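Local coordinates for penicillin-binding protein 1A (Mycobacterium tuberculosis, PDB 5CXW) that builds cross-linked peptidoglycan for the cell wall, the part in this crystal being the penicillin-sensitive transpeptidase domain that joins peptide stems, here with ring-opened penicillin V bound, at residues V118-L123 and L151-R157; G135-G139 and K148-N152. One frame throughout, in Å; residues are numbered along the deposited sequence. Where two conformers were deposited one is given.

Contact 1. Residues V118-L123 and L151-R157. With 35P ((2R,4S)-5,5-dimethyl-2-{(1R)-2-oxo-1-[(phenoxyacetyl)amino]ethyl}-1,3-thiazolidine-4-carboxylic acid), chain C.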
loop_
_atom_site.group_PDB
_atom_site.type_symbol
_atom_site.label_atom_id
_atom_site.label_comp_id
_atom_site.label_asym_id
_atom_site.label_seq_id
_atom_site.Cartn_x
_atom_site.Cartn_y
_atom_site.Cartn_z
ATOM N N VAL A 118 22.245 -9.425 6.911
ATOM C CA VAL A 118 21.845 -10.420 5.917
ATOM C C VAL A 118 22.741 -10.341 4.690
ATOM O O VAL A 118 23.127 -9.246 4.278
ATOM C CB VAL A 118 20.398 -10.184 5.448
ATOM C CG1 VAL A 118 19.950 -11.311 4.542
ATOM C CG2 VAL A 118 19.481 -10.082 6.640
ATOM N N ASP A 119 23.119 -11.502 4.129
ATOM C CA ASP A 119 23.906 -11.527 2.907
ATOM C C ASP A 119 23.017 -11.083 1.734
ATOM O O ASP A 119 21.883 -11.479 1.676
ATOM C CB ASP A 119 24.359 -12.965 2.671
ATOM C CG ASP A 119 25.197 -13.129 1.406
ATOM O OD1 ASP A 119 25.656 -12.200 0.795
ATOM O OD2 ASP A 119 25.480 -14.293 1.078
ATOM N N SER A 120 23.527 -10.214 0.847
ATOM C CA SER A 120 22.760 -9.773 -0.315
ATOM C C SER A 120 23.149 -10.428 -1.626
ATOM O O SER A 120 22.681 -10.029 -2.684
ATOM C CB SER A 120 22.853 -8.243 -0.467
ATOM O OG SER A 120 24.126 -7.839 -0.759
ATOM N N SER A 121 24.022 -11.430 -1.549
ATOM C CA SER A 121 24.485 -12.063 -2.773
ATOM C C SER A 121 23.349 -12.811 -3.476
ATOM O O SER A 121 22.341 -13.178 -2.834
ATOM C CB SER A 121 25.610 -13.046 -2.458
ATOM O OG SER A 121 25.173 -14.151 -1.724
ATOM N N PRO A 122 23.505 -13.073 -4.776
ATOM C CA PRO A 122 22.454 -13.798 -5.464
ATOM C C PRO A 122 22.281 -15.219 -4.909
ATOM O O PRO A 122 23.259 -15.823 -4.408
ATOM C CB PRO A 122 22.906 -13.866 -6.889
ATOM C CG PRO A 122 24.057 -12.912 -7.043
ATOM C CD PRO A 122 24.556 -12.571 -5.682
ATOM N N LEU A 123 21.093 -15.760 -5.126
ATOM C CA LEU A 123 20.830 -17.156 -4.759
ATOM C C LEU A 123 19.721 -17.728 -5.562
ATOM O O LEU A 123 18.945 -17.007 -6.160
ATOM C CB LEU A 123 20.568 -17.311 -3.256
ATOM C CG LEU A 123 19.229 -16.792 -2.672
ATOM C CD1 LEU A 123 18.981 -17.366 -1.291
ATOM C CD2 LEU A 123 19.097 -15.257 -2.705
ATOM N N LEU A 151 16.550 -4.780 -1.734
ATOM C CA LEU A 151 17.280 -5.958 -2.177
ATOM C C LEU A 151 16.429 -7.211 -2.107
ATOM O O LEU A 151 16.104 -7.665 -1.019
ATOM C CB LEU A 151 18.573 -6.098 -1.391
ATOM C CG LEU A 151 19.464 -4.838 -1.442
ATOM C CD1 LEU A 151 20.664 -5.079 -0.529
ATOM C CD2 LEU A 151 19.869 -4.504 -2.830
ATOM N N ASN A 152 16.100 -7.784 -3.254
ATOM C CA ASN A 152 15.308 -9.027 -3.334
ATOM C C ASN A 152 16.014 -10.179 -2.620
ATOM O O ASN A 152 15.376 -10.999 -1.944
ATOM C CB ASN A 152 15.075 -9.440 -4.759
ATOM C CG ASN A 152 14.034 -8.628 -5.459
ATOM O OD1 ASN A 152 13.571 -7.569 -5.000
ATOM N ND2 ASN A 152 13.653 -9.136 -6.671
ATOM N N THR A 153 17.324 -10.276 -2.817
ATOM C CA THR A 153 18.071 -11.434 -2.312
ATOM C C THR A 153 18.020 -11.402 -0.766
ATOM O O THR A 153 17.720 -12.421 -0.098
ATOM C CB THR A 153 19.507 -11.376 -2.804
ATOM O OG1 THR A 153 20.058 -10.128 -2.419
ATOM C CG2 THR A 153 19.598 -11.574 -4.313
ATOM N N SER A 154 18.276 -10.235 -0.184
ATOM C CA SER A 154 18.312 -10.111 1.270
ATOM C C SER A 154 16.950 -10.419 1.884
ATOM O O SER A 154 16.845 -11.092 2.916
ATOM C CB SER A 154 18.662 -8.657 1.607
ATOM O OG SER A 154 19.909 -8.256 1.031
ATOM N N TYR A 155 15.891 -9.932 1.237
ATOM C CA TYR A 155 14.513 -10.125 1.748
ATOM C C TYR A 155 14.088 -11.599 1.590
ATOM O O TYR A 155 13.308 -12.097 2.386
ATOM C CB TYR A 155 13.511 -9.062 1.187
ATOM C CG TYR A 155 13.493 -7.963 2.221
ATOM C CD1 TYR A 155 14.550 -7.057 2.351
ATOM C CD2 TYR A 155 12.505 -7.905 3.157
ATOM C CE1 TYR A 155 14.599 -6.133 3.405
ATOM C CE2 TYR A 155 12.511 -7.021 4.219
ATOM C CZ TYR A 155 13.558 -6.126 4.354
ATOM O OH TYR A 155 13.615 -5.294 5.431
ATOM N N TYR A 156 14.529 -12.271 0.524
ATOM C CA TYR A 156 14.318 -13.735 0.404
ATOM C C TYR A 156 14.988 -14.461 1.559
ATOM O O TYR A 156 14.358 -15.304 2.220
ATOM C CB TYR A 156 14.847 -14.260 -0.918
ATOM C CG TYR A 156 13.837 -14.960 -1.766
ATOM C CD1 TYR A 156 13.016 -14.251 -2.585
ATOM C CD2 TYR A 156 13.721 -16.344 -1.774
ATOM C CE1 TYR A 156 12.063 -14.861 -3.376
ATOM C CE2 TYR A 156 12.825 -16.980 -2.609
ATOM C CZ TYR A 156 11.975 -16.229 -3.384
ATOM O OH TYR A 156 11.090 -16.853 -4.262
ATOM N N ARG A 157 16.248 -14.145 1.862
ATOM C CA ARG A 157 16.923 -14.761 2.978
ATOM C C ARG A 157 16.236 -14.416 4.308
ATOM O O ARG A 157 16.206 -15.261 5.232
ATOM C CB ARG A 157 18.414 -14.382 3.056
ATOM C CG ARG A 157 19.274 -14.910 1.942
ATOM C CD ARG A 157 20.741 -14.714 2.275
ATOM N NE ARG A 157 21.613 -15.401 1.289
ATOM C CZ ARG A 157 21.987 -14.875 0.104
ATOM N NH1 ARG A 157 21.717 -13.645 -0.224
ATOM N NH2 ARG A 157 22.714 -15.620 -0.746
HETATM C C24 35P C . 13.314 -8.160 -12.868
HETATM C C23 35P C . 13.329 -8.248 -14.257
HETATM C C22 35P C . 12.651 -7.321 -15.016
HETATM C C21 35P C . 11.953 -6.281 -14.421
HETATM C C20 35P C . 11.927 -6.169 -13.048
HETATM C C19 35P C . 12.626 -7.114 -12.259
HETATM O O1 35P C . 12.660 -7.057 -10.887
HETATM C C2 35P C . 12.196 -5.877 -10.239
HETATM C C3 35P C . 12.604 -5.926 -8.792
HETATM O O18 35P C . 13.591 -6.566 -8.456
HETATM N N4 35P C . 11.832 -5.216 -7.984
HETATM C C5 35P C . 12.121 -5.101 -6.563
HETATM C C6 35P C . 10.851 -4.791 -5.881
HETATM O O17 35P C . 9.839 -4.308 -6.429
HETATM C C8 35P C . 13.167 -3.960 -6.194
HETATM N N7 35P C . 12.289 -2.884 -5.834
HETATM S S11 35P C . 14.184 -3.322 -7.413
HETATM C C10 35P C . 13.469 -1.753 -7.558
HETATM C C12 35P C . 13.309 -1.366 -9.028
HETATM C C15 35P C . 14.268 -0.658 -6.902
HETATM C C9 35P C . 12.093 -1.936 -6.907
HETATM C C13 35P C . 11.354 -0.745 -6.380
HETATM O O14 35P C . 11.470 -0.515 -5.137
HETATM O O16 35P C . 10.647 -0.107 -7.188
HETATM O O HOH W 1 21.419 -7.459 3.028
#

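Contact 2. Residues G135-G139 and K148-N152. With 35P ((2R,4S)-5,5-dimethyl-2-{(1R)-2-oxo-1-[(phenoxyacetyl)amino]ethyl}-1,3-thiazolidine-4-carboxylic acid), chain C.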
loop_
_atom_site.group_PDB
_atom_site.type_symbol
_atom_site.label_atom_id
_atom_site.label_comp_id
_atom_site.label_asym_id
_atom_site.label_seq_id
_atom_site.Cartn_x
_atom_site.Cartn_y
_atom_site.Cartn_z
ATOM N N GLY A 135 22.047 -6.029 -10.659
ATOM C CA GLY A 135 22.980 -6.719 -9.770
ATOM C C GLY A 135 23.476 -5.928 -8.565
ATOM O O GLY A 135 24.530 -6.233 -8.015
ATOM N N GLU A 136 22.722 -4.929 -8.155
ATOM C CA GLU A 136 22.989 -4.133 -6.944
ATOM C C GLU A 136 23.077 -5.067 -5.728
ATOM O O GLU A 136 22.401 -6.094 -5.673
ATOM C CB GLU A 136 21.831 -3.095 -6.753
ATOM C CG GLU A 136 21.902 -2.124 -5.552
ATOM C CD GLU A 136 22.516 -0.739 -5.874
ATOM O OE1 GLU A 136 21.823 0.122 -6.483
ATOM O OE2 GLU A 136 23.687 -0.495 -5.470
ATOM N N GLY A 137 23.959 -4.751 -4.788
ATOM C CA GLY A 137 23.969 -5.424 -3.500
ATOM C C GLY A 137 24.653 -4.565 -2.468
ATOM O O GLY A 137 25.082 -3.451 -2.756
ATOM N N CYS A 138 24.807 -5.089 -1.272
ATOM C CA CYS A 138 25.460 -4.337 -0.214
ATOM C C CYS A 138 26.544 -5.181 0.438
ATOM O O CYS A 138 27.020 -4.822 1.499
ATOM C CB CYS A 138 24.399 -3.914 0.781
ATOM S SG CYS A 138 23.662 -5.315 1.665
ATOM N N GLY A 139 26.979 -6.266 -0.201
ATOM C CA GLY A 139 27.714 -7.333 0.478
ATOM C C GLY A 139 26.802 -7.932 1.549
ATOM O O GLY A 139 25.827 -8.574 1.195
ATOM N N LYS A 148 15.564 -0.211 2.227
ATOM C CA LYS A 148 15.780 1.056 1.476
ATOM C C LYS A 148 16.296 0.742 0.073
ATOM O O LYS A 148 15.799 1.277 -0.918
ATOM C CB LYS A 148 16.714 1.969 2.264
ATOM C CG LYS A 148 17.027 3.278 1.552
ATOM C CD LYS A 148 17.960 4.166 2.371
ATOM C CE LYS A 148 19.350 3.622 2.575
ATOM N NZ LYS A 148 20.072 4.451 3.624
ATOM N N MET A 149 17.314 -0.113 -0.028
ATOM C CA MET A 149 17.895 -0.432 -1.342
ATOM C C MET A 149 17.036 -1.405 -2.142
ATOM O O MET A 149 17.279 -1.640 -3.338
ATOM C CB MET A 149 19.299 -1.020 -1.161
ATOM C CG MET A 149 20.282 -0.013 -0.644
ATOM S SD MET A 149 21.890 -0.818 -0.321
ATOM C CE MET A 149 22.339 -1.172 -2.002
ATOM N N SER A 150 16.044 -1.957 -1.469
ATOM C CA SER A 150 15.085 -2.917 -1.999
ATOM C C SER A 150 15.765 -4.142 -2.595
ATOM O O SER A 150 15.630 -4.454 -3.770
ATOM C CB SER A 150 14.097 -2.261 -2.947
ATOM O OG SER A 150 12.901 -3.047 -2.910
ATOM N N LEU A 151 16.550 -4.780 -1.734
ATOM C CA LEU A 151 17.280 -5.958 -2.177
ATOM C C LEU A 151 16.429 -7.211 -2.107
ATOM O O LEU A 151 16.104 -7.665 -1.019
ATOM C CB LEU A 151 18.573 -6.098 -1.391
ATOM C CG LEU A 151 19.464 -4.838 -1.442
ATOM C CD1 LEU A 151 20.664 -5.079 -0.529
ATOM C CD2 LEU A 151 19.869 -4.504 -2.830
ATOM N N ASN A 152 16.100 -7.784 -3.254
ATOM C CA ASN A 152 15.308 -9.027 -3.334
ATOM C C ASN A 152 16.014 -10.179 -2.620
ATOM O O ASN A 152 15.376 -10.999 -1.944
ATOM C CB ASN A 152 15.075 -9.440 -4.759
ATOM C CG ASN A 152 14.034 -8.628 -5.459
ATOM O OD1 ASN A 152 13.571 -7.569 -5.000
ATOM N ND2 ASN A 152 13.653 -9.136 -6.671
HETATM C C24 35P C . 13.314 -8.160 -12.868
HETATM C C23 35P C . 13.329 -8.248 -14.257
HETATM C C22 35P C . 12.651 -7.321 -15.016
HETATM C C21 35P C . 11.953 -6.281 -14.421
HETATM C C20 35P C . 11.927 -6.169 -13.048
HETATM C C19 35P C . 12.626 -7.114 -12.259
HETATM O O1 35P C . 12.660 -7.057 -10.887
HETATM C C2 35P C . 12.196 -5.877 -10.239
HETATM C C3 35P C . 12.604 -5.926 -8.792
HETATM O O18 35P C . 13.591 -6.566 -8.456
HETATM N N4 35P C . 11.832 -5.216 -7.984
HETATM C C5 35P C . 12.121 -5.101 -6.563
HETATM C C6 35P C . 10.851 -4.791 -5.881
HETATM O O17 35P C . 9.839 -4.308 -6.429
HETATM C C8 35P C . 13.167 -3.960 -6.194
HETATM N N7 35P C . 12.289 -2.884 -5.834
HETATM S S11 35P C . 14.184 -3.322 -7.413
HETATM C C10 35P C . 13.469 -1.753 -7.558
HETATM C C12 35P C . 13.309 -1.366 -9.028
HETATM C C15 35P C . 14.268 -0.658 -6.902
HETATM C C9 35P C . 12.093 -1.936 -6.907
HETATM C C13 35P C . 11.354 -0.745 -6.380
HETATM O O14 35P C . 11.470 -0.515 -5.137
HETATM O O16 35P C . 10.647 -0.107 -7.188
#

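Contact 1. Residues V118-L123 and L151-R157
R157 reaches out from its helix and puts its guanidinium among the backbone carbonyls where strand 117-119 gives way to a turn. R157 NH1 donates to D119 O at 2.9 Å and, nearly straight, to S121 O at 2.7 Å, while NH2 of R157 adds a weak bond to S121 O at 3.2 Å. D119 OD2 lies over one face of the guanidinium and L123 CD2 over the opposite one. D119 OD2 is 3.6 Å from R157 NH2, a salt bridge of charges alone, the oxygen lying well out of plane. The D119 carboxylate also shapes the turn: D119 OD1 accepts from S121 N at 3.0 Å, an Asx turn, and D119 OD2 takes the S121 OG hydroxyl at 2.8 Å.

One helical turn earlier, T153 OG1 donates to S120 O at 2.6 Å. A water bridges V118 O, at 2.8 Å, and S154 OG, at 2.6 Å. Segment 118-123 is thus held along helix 152-161, whose first residue, N152, bonds K100 through OD1 and makes a weak hydrogen bond to the ring-opened penicillin. V118 and S154 pack on helix 143-149, L123 and T153 meet I130 of strand 128-130, and strand 117-119 pairs antiparallel with strand 140-142.

Contact 2. Residues G135-G139 and K148-N152
This is a small apolar surface contact, without a hydrogen bond between its segments, in which the loop between strands 128-130 and 140-142 lies over the joint between helices 143-149 and 152-161. S150-L151-N152 at the joint fits the S-x-N motif of penicillin-binding transpeptidases. Helix 143-149 ends in a Schellman motif with S150, at positive phi, as its C-prime residue; L151 follows at once as N-cap of the next helix.

The sharp turn sends neighbouring side chains different ways. M149 and L151 both point toward the loop. M149 CE packs 3.7 Å from E136 CG and 3.6 Å from G137 O, and its SD lies 4.1 Å from C138 CB. L151 CD1 meets C138 SG at 3.7 Å. L151 CD2 lies 4.1 Å from E136 CG. C138 is tied by a disulfide to C141, so one of the loop residues touching the joint is covalently tied to strand 140-142.

S150 and N152, out of the loop's reach, line the pocket that holds 35P. S150 OG is hydrogen-bonded to K100 and K291, and N152 OD1 to K100, consistent with the roles of these motif residues in related enzymes. On the antibiotic, N152 ND2 gives a weak hydrogen bond to O18 at 3.1 Å, and N7 of 35P donates to S150 OG at 3.0 Å.

The two contacts lie side by side in the transpeptidase domain, their centres about 7 Å apart, and share L151 and N152. Along the chain, 118-123 comes first, then 135-139, and the consecutive helices 143-149 and 152-161 then pack against them: the joint against 135-139 and the first turns of the second helix against 118-123. The contacts touch directly through S120 OG, 2.7 Å from G139 O and 2.9 Å from C138 N, both probable hydrogen bonds, next to the two-stranded pairing of 117-119 with 140-142. The helix junction is thus packed against two pieces of chain on one side, while its polar residues reach the bound penicillin.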